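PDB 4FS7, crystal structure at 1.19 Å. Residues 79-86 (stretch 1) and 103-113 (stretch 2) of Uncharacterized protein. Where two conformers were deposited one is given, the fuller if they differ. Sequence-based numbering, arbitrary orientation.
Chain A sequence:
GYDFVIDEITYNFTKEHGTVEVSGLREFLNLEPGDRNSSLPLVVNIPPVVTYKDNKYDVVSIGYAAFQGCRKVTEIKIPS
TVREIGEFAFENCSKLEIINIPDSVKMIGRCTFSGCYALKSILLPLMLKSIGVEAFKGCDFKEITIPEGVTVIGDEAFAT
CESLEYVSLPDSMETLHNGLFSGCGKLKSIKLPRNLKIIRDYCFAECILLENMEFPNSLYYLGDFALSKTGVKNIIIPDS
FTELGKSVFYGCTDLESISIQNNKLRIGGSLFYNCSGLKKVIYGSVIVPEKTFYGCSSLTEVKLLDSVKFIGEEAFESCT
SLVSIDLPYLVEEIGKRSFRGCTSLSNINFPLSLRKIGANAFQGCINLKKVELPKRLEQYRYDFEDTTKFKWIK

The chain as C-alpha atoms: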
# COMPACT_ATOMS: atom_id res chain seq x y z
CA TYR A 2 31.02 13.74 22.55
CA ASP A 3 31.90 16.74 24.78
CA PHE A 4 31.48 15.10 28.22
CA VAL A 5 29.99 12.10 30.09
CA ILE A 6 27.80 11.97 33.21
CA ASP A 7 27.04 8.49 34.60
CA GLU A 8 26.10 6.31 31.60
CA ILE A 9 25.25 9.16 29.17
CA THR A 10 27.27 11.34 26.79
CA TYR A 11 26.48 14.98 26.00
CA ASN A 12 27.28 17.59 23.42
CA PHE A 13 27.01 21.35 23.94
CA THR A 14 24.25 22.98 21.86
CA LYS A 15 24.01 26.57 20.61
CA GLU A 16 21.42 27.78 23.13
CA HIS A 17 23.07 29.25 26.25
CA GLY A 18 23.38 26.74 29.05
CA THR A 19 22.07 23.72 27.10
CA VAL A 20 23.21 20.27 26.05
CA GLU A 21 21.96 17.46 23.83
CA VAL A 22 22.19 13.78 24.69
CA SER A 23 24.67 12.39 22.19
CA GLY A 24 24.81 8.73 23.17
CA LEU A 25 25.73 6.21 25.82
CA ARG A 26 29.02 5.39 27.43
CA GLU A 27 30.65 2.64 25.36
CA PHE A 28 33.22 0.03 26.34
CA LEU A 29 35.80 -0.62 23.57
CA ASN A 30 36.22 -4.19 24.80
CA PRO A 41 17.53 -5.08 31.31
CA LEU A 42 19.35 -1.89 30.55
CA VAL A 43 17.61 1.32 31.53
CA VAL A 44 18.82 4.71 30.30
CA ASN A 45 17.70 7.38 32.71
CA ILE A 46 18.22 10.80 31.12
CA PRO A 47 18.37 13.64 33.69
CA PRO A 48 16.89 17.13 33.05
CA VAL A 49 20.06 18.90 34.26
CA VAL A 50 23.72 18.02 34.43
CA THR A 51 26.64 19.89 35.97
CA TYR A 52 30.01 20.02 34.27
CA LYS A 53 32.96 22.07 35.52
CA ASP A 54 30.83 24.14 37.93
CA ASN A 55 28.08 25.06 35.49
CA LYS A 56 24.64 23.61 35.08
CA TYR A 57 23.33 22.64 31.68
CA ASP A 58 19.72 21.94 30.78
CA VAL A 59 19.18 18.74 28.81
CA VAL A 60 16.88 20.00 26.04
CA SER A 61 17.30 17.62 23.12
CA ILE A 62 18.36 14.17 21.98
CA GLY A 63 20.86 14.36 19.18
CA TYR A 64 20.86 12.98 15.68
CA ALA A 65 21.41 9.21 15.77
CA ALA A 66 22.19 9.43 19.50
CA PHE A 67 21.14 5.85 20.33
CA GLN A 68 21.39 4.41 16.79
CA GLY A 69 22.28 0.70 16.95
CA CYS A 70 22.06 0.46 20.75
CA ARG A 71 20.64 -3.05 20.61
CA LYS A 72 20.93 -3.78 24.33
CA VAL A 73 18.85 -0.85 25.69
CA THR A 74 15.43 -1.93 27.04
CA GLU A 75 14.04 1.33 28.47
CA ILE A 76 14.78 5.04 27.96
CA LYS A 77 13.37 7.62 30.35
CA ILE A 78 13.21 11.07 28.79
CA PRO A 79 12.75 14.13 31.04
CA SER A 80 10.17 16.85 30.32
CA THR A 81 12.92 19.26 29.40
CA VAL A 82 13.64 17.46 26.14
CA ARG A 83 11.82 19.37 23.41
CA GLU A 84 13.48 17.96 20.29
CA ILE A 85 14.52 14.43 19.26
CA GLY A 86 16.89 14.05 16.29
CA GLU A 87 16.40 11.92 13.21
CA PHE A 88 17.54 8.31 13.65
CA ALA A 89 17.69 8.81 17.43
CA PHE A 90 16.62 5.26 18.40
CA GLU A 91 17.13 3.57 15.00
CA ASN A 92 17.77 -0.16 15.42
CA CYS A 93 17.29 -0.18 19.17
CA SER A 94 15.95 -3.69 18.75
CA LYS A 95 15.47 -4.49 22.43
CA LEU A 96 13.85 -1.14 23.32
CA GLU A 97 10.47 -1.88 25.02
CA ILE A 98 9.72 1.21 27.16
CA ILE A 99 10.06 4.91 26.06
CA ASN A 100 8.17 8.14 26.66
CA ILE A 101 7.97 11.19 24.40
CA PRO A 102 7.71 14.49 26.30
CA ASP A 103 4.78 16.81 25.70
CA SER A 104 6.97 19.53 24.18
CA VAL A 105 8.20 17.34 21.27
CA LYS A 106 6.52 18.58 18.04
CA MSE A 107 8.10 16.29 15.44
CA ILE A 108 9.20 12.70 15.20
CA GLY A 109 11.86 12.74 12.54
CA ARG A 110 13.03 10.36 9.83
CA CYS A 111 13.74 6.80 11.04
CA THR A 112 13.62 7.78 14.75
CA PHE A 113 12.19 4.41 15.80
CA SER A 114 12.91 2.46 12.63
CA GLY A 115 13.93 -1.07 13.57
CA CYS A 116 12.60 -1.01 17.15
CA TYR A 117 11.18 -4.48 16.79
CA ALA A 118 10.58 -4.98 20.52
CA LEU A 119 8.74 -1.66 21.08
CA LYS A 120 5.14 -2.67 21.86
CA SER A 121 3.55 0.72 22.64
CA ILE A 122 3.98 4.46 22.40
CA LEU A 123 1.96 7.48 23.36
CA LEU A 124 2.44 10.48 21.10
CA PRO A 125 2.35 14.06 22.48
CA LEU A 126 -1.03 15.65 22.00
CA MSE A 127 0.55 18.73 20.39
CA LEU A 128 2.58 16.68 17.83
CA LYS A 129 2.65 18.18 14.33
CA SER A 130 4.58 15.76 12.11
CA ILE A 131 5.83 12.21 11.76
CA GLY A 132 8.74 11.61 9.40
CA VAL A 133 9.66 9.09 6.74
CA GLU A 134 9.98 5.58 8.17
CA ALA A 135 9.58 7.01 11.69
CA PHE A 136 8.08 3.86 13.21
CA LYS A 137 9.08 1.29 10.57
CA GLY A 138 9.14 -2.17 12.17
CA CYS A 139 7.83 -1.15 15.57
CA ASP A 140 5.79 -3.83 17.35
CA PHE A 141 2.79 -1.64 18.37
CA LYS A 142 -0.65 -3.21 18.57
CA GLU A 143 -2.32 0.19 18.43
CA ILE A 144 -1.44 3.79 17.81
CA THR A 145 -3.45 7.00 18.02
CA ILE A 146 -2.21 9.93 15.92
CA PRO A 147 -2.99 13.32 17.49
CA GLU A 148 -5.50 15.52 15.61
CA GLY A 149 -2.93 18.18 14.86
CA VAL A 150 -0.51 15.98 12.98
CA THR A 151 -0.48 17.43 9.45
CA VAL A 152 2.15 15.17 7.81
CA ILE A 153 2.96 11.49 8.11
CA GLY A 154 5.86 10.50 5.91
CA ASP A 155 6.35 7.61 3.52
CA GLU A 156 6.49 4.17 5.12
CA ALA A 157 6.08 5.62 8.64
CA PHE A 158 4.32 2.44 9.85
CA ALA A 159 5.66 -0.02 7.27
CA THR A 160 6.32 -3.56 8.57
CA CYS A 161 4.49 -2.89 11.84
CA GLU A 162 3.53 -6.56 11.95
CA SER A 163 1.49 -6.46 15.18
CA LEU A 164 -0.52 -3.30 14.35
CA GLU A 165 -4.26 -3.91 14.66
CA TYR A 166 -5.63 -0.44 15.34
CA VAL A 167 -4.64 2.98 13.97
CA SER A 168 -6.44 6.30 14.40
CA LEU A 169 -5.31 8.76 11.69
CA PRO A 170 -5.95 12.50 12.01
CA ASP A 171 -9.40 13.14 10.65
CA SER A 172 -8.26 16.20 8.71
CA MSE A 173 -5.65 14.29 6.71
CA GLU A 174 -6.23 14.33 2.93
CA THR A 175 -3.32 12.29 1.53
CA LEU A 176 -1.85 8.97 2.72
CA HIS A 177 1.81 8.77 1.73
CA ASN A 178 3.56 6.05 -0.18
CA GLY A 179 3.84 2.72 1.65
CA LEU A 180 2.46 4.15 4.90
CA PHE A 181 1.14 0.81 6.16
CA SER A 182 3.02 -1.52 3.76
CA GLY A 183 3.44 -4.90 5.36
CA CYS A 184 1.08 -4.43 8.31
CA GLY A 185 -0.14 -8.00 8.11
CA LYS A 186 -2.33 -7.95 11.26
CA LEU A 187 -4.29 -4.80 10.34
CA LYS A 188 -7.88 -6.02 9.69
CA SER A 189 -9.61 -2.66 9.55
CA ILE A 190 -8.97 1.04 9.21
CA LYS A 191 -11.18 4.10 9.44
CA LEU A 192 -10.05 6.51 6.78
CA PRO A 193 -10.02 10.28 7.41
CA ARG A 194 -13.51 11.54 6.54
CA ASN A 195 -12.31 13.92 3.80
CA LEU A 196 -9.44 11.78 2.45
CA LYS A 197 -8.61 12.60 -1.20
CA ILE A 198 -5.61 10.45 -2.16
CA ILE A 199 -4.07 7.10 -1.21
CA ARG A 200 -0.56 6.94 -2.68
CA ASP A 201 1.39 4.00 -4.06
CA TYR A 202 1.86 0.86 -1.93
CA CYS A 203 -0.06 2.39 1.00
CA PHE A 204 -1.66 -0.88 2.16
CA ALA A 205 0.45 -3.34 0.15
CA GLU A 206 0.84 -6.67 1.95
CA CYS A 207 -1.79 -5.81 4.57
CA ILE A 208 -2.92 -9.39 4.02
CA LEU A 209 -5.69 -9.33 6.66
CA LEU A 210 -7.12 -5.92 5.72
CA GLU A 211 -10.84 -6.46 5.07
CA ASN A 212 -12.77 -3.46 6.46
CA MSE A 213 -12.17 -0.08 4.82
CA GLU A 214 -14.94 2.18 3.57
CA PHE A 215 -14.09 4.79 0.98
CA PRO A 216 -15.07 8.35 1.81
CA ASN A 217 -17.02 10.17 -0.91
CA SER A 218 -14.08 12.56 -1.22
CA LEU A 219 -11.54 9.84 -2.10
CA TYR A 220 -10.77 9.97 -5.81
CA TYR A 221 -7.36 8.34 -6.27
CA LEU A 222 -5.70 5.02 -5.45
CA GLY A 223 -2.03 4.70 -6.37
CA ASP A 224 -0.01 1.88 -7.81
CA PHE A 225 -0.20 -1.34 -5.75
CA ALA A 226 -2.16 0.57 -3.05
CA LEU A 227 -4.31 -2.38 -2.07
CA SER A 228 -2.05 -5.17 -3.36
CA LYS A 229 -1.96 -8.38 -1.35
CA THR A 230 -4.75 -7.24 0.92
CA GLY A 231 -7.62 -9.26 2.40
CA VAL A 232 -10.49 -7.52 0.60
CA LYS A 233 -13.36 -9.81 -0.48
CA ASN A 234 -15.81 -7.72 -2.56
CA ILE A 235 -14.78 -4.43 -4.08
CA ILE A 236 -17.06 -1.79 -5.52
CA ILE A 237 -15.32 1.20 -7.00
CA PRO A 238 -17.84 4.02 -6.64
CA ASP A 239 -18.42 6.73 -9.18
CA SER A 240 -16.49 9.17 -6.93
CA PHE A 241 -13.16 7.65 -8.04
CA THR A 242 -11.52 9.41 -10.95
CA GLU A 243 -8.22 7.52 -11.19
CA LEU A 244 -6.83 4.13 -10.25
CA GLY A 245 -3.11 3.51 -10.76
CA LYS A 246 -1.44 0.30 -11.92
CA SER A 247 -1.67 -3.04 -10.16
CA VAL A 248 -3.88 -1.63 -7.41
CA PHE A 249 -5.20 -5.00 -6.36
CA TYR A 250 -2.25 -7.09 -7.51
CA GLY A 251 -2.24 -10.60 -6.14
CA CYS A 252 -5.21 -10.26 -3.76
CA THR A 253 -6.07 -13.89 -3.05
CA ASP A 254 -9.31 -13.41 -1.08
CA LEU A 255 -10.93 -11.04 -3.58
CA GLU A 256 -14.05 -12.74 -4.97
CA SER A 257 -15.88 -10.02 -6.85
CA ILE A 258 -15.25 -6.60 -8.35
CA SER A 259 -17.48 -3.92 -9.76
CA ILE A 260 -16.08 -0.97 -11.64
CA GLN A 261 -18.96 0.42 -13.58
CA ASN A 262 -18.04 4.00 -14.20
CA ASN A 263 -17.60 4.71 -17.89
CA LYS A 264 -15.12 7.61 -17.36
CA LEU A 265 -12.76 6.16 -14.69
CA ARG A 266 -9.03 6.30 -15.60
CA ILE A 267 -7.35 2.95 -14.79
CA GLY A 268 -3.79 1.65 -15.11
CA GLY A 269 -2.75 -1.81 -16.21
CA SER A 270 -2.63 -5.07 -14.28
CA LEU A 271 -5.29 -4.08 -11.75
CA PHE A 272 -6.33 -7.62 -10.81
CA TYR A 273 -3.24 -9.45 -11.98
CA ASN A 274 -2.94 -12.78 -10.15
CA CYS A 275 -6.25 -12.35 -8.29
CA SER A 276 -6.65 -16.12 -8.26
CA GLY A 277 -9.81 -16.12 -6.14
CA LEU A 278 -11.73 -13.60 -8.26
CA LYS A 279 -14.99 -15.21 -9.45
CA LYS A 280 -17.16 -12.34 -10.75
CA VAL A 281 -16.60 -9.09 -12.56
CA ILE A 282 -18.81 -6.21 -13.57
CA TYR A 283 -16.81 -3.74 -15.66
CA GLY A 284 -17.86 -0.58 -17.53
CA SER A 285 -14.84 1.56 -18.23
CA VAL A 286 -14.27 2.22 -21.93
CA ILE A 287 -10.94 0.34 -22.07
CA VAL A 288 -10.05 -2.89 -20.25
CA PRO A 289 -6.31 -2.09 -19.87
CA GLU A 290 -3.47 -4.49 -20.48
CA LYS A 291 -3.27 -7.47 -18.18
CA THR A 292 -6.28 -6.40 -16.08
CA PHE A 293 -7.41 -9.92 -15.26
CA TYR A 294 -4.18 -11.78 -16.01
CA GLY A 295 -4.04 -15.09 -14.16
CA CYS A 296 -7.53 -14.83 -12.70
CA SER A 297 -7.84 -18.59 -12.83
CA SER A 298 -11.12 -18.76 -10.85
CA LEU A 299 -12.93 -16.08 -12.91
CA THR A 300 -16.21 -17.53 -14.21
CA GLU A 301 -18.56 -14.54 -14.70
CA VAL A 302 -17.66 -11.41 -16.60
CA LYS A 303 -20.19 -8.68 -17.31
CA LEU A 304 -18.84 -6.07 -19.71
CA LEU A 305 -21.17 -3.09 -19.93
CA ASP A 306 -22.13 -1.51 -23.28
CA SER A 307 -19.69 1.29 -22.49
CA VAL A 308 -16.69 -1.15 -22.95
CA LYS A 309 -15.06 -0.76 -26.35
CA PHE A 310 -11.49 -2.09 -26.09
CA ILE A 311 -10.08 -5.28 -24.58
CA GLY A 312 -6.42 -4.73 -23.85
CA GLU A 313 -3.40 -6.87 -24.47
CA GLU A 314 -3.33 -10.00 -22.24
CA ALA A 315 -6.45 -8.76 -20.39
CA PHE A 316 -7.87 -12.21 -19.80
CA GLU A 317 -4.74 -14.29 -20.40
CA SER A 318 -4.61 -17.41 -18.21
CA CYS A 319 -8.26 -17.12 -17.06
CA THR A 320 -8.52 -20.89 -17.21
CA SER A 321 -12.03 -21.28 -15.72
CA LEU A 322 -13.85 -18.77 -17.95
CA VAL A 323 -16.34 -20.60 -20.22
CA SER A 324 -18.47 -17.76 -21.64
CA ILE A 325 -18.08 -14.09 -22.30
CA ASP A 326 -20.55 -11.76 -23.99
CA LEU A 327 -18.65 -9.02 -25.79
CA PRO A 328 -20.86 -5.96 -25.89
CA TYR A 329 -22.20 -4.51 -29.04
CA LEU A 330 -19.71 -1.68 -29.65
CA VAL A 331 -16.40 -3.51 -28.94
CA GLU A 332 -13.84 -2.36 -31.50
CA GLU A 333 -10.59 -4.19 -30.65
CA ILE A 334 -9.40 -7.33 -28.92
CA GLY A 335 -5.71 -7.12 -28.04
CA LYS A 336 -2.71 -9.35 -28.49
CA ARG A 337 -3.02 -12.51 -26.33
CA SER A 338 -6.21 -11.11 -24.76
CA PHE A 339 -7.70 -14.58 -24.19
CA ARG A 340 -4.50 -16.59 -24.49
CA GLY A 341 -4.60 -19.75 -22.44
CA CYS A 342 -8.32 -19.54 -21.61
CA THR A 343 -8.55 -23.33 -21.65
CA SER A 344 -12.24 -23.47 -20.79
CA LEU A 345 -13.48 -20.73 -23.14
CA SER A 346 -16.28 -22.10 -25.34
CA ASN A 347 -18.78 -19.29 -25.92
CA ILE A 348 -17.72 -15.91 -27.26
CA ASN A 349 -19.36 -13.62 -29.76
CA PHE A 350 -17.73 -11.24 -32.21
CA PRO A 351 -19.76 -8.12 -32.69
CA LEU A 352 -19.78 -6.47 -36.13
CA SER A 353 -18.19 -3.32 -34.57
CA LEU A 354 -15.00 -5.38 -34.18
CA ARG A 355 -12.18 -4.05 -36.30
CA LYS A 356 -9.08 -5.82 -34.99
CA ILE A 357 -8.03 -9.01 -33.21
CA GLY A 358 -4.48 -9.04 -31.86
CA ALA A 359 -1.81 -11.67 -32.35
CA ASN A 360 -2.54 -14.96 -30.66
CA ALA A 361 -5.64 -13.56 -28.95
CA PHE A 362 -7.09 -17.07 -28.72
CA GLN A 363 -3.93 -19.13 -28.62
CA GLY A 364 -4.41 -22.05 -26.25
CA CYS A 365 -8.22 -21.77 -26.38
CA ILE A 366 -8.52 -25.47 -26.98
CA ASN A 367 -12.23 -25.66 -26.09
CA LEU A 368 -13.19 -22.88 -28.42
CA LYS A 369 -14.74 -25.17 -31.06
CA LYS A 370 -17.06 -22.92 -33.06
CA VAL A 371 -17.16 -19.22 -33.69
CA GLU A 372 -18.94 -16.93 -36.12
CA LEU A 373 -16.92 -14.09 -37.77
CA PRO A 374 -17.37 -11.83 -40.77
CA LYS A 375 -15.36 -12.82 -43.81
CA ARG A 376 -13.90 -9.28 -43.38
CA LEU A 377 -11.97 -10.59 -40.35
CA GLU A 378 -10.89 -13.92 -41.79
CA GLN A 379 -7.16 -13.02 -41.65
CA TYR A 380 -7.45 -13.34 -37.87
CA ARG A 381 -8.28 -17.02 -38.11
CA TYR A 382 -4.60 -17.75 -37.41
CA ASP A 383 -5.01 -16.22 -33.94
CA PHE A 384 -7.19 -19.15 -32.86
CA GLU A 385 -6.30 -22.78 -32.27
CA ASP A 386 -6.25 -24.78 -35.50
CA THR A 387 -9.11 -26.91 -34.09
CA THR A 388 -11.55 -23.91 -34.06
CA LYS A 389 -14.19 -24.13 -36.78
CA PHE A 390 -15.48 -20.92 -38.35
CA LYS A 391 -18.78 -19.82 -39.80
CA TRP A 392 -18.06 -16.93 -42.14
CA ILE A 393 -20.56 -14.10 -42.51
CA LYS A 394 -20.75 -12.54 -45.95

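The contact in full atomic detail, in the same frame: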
# COMPACT_ATOMS: atom_id res chain seq x y z
N PRO A 79 13.33 13.12 30.17
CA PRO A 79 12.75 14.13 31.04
C PRO A 79 11.94 15.16 30.25
O PRO A 79 12.10 15.32 29.05
CB PRO A 79 13.99 14.78 31.67
CG PRO A 79 15.02 14.68 30.59
CD PRO A 79 14.76 13.34 29.95
N SER A 80 11.09 15.91 30.95
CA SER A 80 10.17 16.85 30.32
C SER A 80 10.85 18.00 29.62
O SER A 80 10.24 18.72 28.83
CB SER A 80 9.19 17.40 31.33
OG SER A 80 9.84 18.25 32.26
N THR A 81 12.13 18.19 29.96
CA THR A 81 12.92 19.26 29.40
C THR A 81 13.36 19.03 27.96
O THR A 81 13.74 19.98 27.27
CB THR A 81 14.15 19.53 30.28
OG1 THR A 81 14.88 18.31 30.46
CG2 THR A 81 13.68 20.03 31.68
N VAL A 82 13.29 17.78 27.51
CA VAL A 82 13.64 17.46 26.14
C VAL A 82 12.51 17.87 25.23
O VAL A 82 11.40 17.37 25.33
CB VAL A 82 14.00 15.97 25.99
CG1 VAL A 82 14.01 15.52 24.52
CG2 VAL A 82 15.35 15.66 26.64
N ARG A 83 12.81 18.79 24.32
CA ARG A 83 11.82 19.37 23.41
C ARG A 83 12.05 19.03 21.95
O ARG A 83 11.18 19.34 21.12
CB ARG A 83 11.70 20.87 23.57
CG ARG A 83 12.89 21.63 23.26
CD ARG A 83 12.64 23.10 23.65
NE ARG A 83 13.72 23.91 23.12
CZ ARG A 83 14.68 24.51 23.83
NH1 ARG A 83 14.70 24.47 25.16
NH2 ARG A 83 15.62 25.18 23.18
N GLU A 84 13.13 18.32 21.66
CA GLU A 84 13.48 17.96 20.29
C GLU A 84 14.22 16.64 20.32
O GLU A 84 15.05 16.41 21.19
CB GLU A 84 14.39 19.03 19.70
CG GLU A 84 14.81 18.83 18.27
CD GLU A 84 15.72 19.97 17.79
OE1 GLU A 84 15.47 21.12 18.20
OE2 GLU A 84 16.66 19.69 17.02
N ILE A 85 13.90 15.75 19.39
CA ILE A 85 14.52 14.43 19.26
C ILE A 85 15.01 14.34 17.81
O ILE A 85 14.24 14.53 16.88
CB ILE A 85 13.57 13.29 19.60
CG1 ILE A 85 13.07 13.42 21.06
CG2 ILE A 85 14.26 11.95 19.33
CD1 ILE A 85 12.01 12.36 21.44
N GLY A 86 16.29 14.05 17.63
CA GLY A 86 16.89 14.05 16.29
C GLY A 86 16.40 12.88 15.44
O GLY A 86 15.94 11.86 15.96
N ASP A 103 5.87 16.01 26.24
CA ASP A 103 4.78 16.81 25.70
C ASP A 103 5.23 17.91 24.79
O ASP A 103 4.46 18.35 23.93
CB ASP A 103 3.91 17.43 26.82
CG ASP A 103 3.01 16.44 27.50
OD1 ASP A 103 2.79 15.33 26.99
OD2 ASP A 103 2.48 16.82 28.58
N SER A 104 6.45 18.43 24.97
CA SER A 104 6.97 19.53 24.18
C SER A 104 7.52 19.12 22.80
O SER A 104 7.85 19.98 21.99
CB SER A 104 8.09 20.27 24.95
OG SER A 104 7.57 20.86 26.13
N VAL A 105 7.65 17.80 22.56
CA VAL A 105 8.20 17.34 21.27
C VAL A 105 7.12 17.50 20.17
O VAL A 105 6.01 16.99 20.32
CB VAL A 105 8.68 15.90 21.36
CG1 VAL A 105 9.03 15.33 19.97
CG2 VAL A 105 9.88 15.84 22.29
N LYS A 106 7.47 18.24 19.10
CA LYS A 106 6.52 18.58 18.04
C LYS A 106 6.68 17.72 16.78
O LYS A 106 5.75 17.67 15.94
CB LYS A 106 6.67 20.06 17.66
CG LYS A 106 6.33 21.01 18.83
CD LYS A 106 6.86 22.45 18.67
CE LYS A 106 6.53 23.33 19.92
NZ LYS A 106 6.95 22.71 21.27
N MSE A 107 7.82 17.07 16.64
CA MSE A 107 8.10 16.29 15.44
C MSE A 107 8.82 14.99 15.82
O MSE A 107 9.74 14.99 16.67
CB MSE A 107 8.99 17.05 14.48
CG MSE A 107 8.51 18.47 14.15
SE MSE A 107 9.72 19.43 12.99
CE MSE A 107 11.08 18.03 12.90
N ILE A 108 8.42 13.91 15.18
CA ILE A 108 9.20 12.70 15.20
C ILE A 108 9.84 12.60 13.82
O ILE A 108 9.16 12.54 12.81
CB ILE A 108 8.34 11.45 15.47
CG1 ILE A 108 7.59 11.58 16.80
CG2 ILE A 108 9.20 10.17 15.49
CD1 ILE A 108 8.47 11.77 17.96
N GLY A 109 11.15 12.72 13.79
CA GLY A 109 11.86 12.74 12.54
C GLY A 109 12.03 11.40 11.84
O GLY A 109 11.75 10.32 12.37
N ARG A 110 12.61 11.50 10.65
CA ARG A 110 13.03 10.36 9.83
C ARG A 110 13.66 9.23 10.66
O ARG A 110 14.64 9.48 11.36
CB ARG A 110 14.05 10.89 8.81
CG ARG A 110 14.69 9.87 7.89
CD ARG A 110 15.53 10.55 6.79
NE ARG A 110 14.69 11.11 5.74
CZ ARG A 110 14.26 10.43 4.68
NH1 ARG A 110 14.60 9.15 4.53
NH2 ARG A 110 13.48 11.00 3.77
N CYS A 111 13.13 8.01 10.52
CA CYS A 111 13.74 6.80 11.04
C CYS A 111 13.99 6.82 12.56
O CYS A 111 14.78 6.00 13.05
CB CYS A 111 15.05 6.47 10.31
SG CYS A 111 14.80 6.05 8.58
N THR A 112 13.27 7.65 13.33
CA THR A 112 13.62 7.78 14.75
C THR A 112 13.47 6.47 15.51
O THR A 112 14.29 6.18 16.39
CB THR A 112 12.76 8.88 15.38
OG1 THR A 112 13.07 10.10 14.75
CG2 THR A 112 13.01 9.01 16.88
N PHE A 113 12.43 5.67 15.18
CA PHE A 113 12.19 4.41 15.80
C PHE A 113 12.23 3.26 14.80
O PHE A 113 11.72 2.18 15.08
CB PHE A 113 10.86 4.38 16.55
CG PHE A 113 10.76 5.36 17.66
CD1 PHE A 113 11.18 5.02 18.94
CD2 PHE A 113 10.20 6.63 17.47
CE1 PHE A 113 11.08 5.93 19.97
CE2 PHE A 113 10.09 7.54 18.54
CZ PHE A 113 10.51 7.15 19.77
O HOH W 1 7.64 18.37 27.82
O HOH W 2 10.00 21.40 27.80
O HOH W 3 10.25 18.93 18.54
O HOH W 4 9.74 21.95 20.71
O HOH W 5 11.74 16.72 17.59
O HOH W 6 12.52 12.49 16.18

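Two neighbouring backbone segments can run side by side without exchanging a single direct hydrogen bond, and here water takes over the pairing. No hydrogen bond crosses between residues 79-86 and 103-113; instead, six waters link them from one end to the other. At the first end, one water donates to Ser80 O (2.8 Å) and accepts from Ser104 N (3.1 Å), while a second donates to Ser80 O (2.9 Å) and lies 3.0 Å from Ser104 OG. Further along, Arg83 O receives two waters: one, at 2.8 Å, accepts from Lys106 N (2.9 Å), and the other, at 3.0 Å, accepts from Lys106 NZ (2.9 Å). The lysine also reaches back within its own stretch, NZ donating to Ser104 O at 3.0 Å. A fifth water joins Ile85 N (3.0 Å) to Met107 O (2.8 Å), the latter a selenomethionine. The sixth donates to Ile85 O and Thr112 OG1 and accepts from Gly109 N, each at 2.8 Å.

Where the backbones come closest, Arg83 and Val105 have CA atoms 4.7 Å apart. There Val105 CA approaches Arg83 O at 3.6 Å in a nearly linear CA-H...O contact.

The two stretches together bury 388 Å², both sides summed; the apolar part of this centres on Ile85 and Val105. Ile85 points toward the other stretch, and its branches meet different partners: CD1 lies 4.2 Å from Val105 CG2, and CG2 lies 4.0 Å from Thr112 CG2. The isoleucine and valine suit these buried places because their methyls can meet without leaving polar side-chain atoms to satisfy. The cost is that Val82 O, 3.7 Å from Val105 CG2, is buried without a polar partner. Thr112 serves both environments, its methyl packing on Ile85 while OG1 donates to Gly109 O (2.7 Å) within the turn. Arg83, by contrast, packs its CB 3.9 Å from Ser104 CB, and its exposed end leads away.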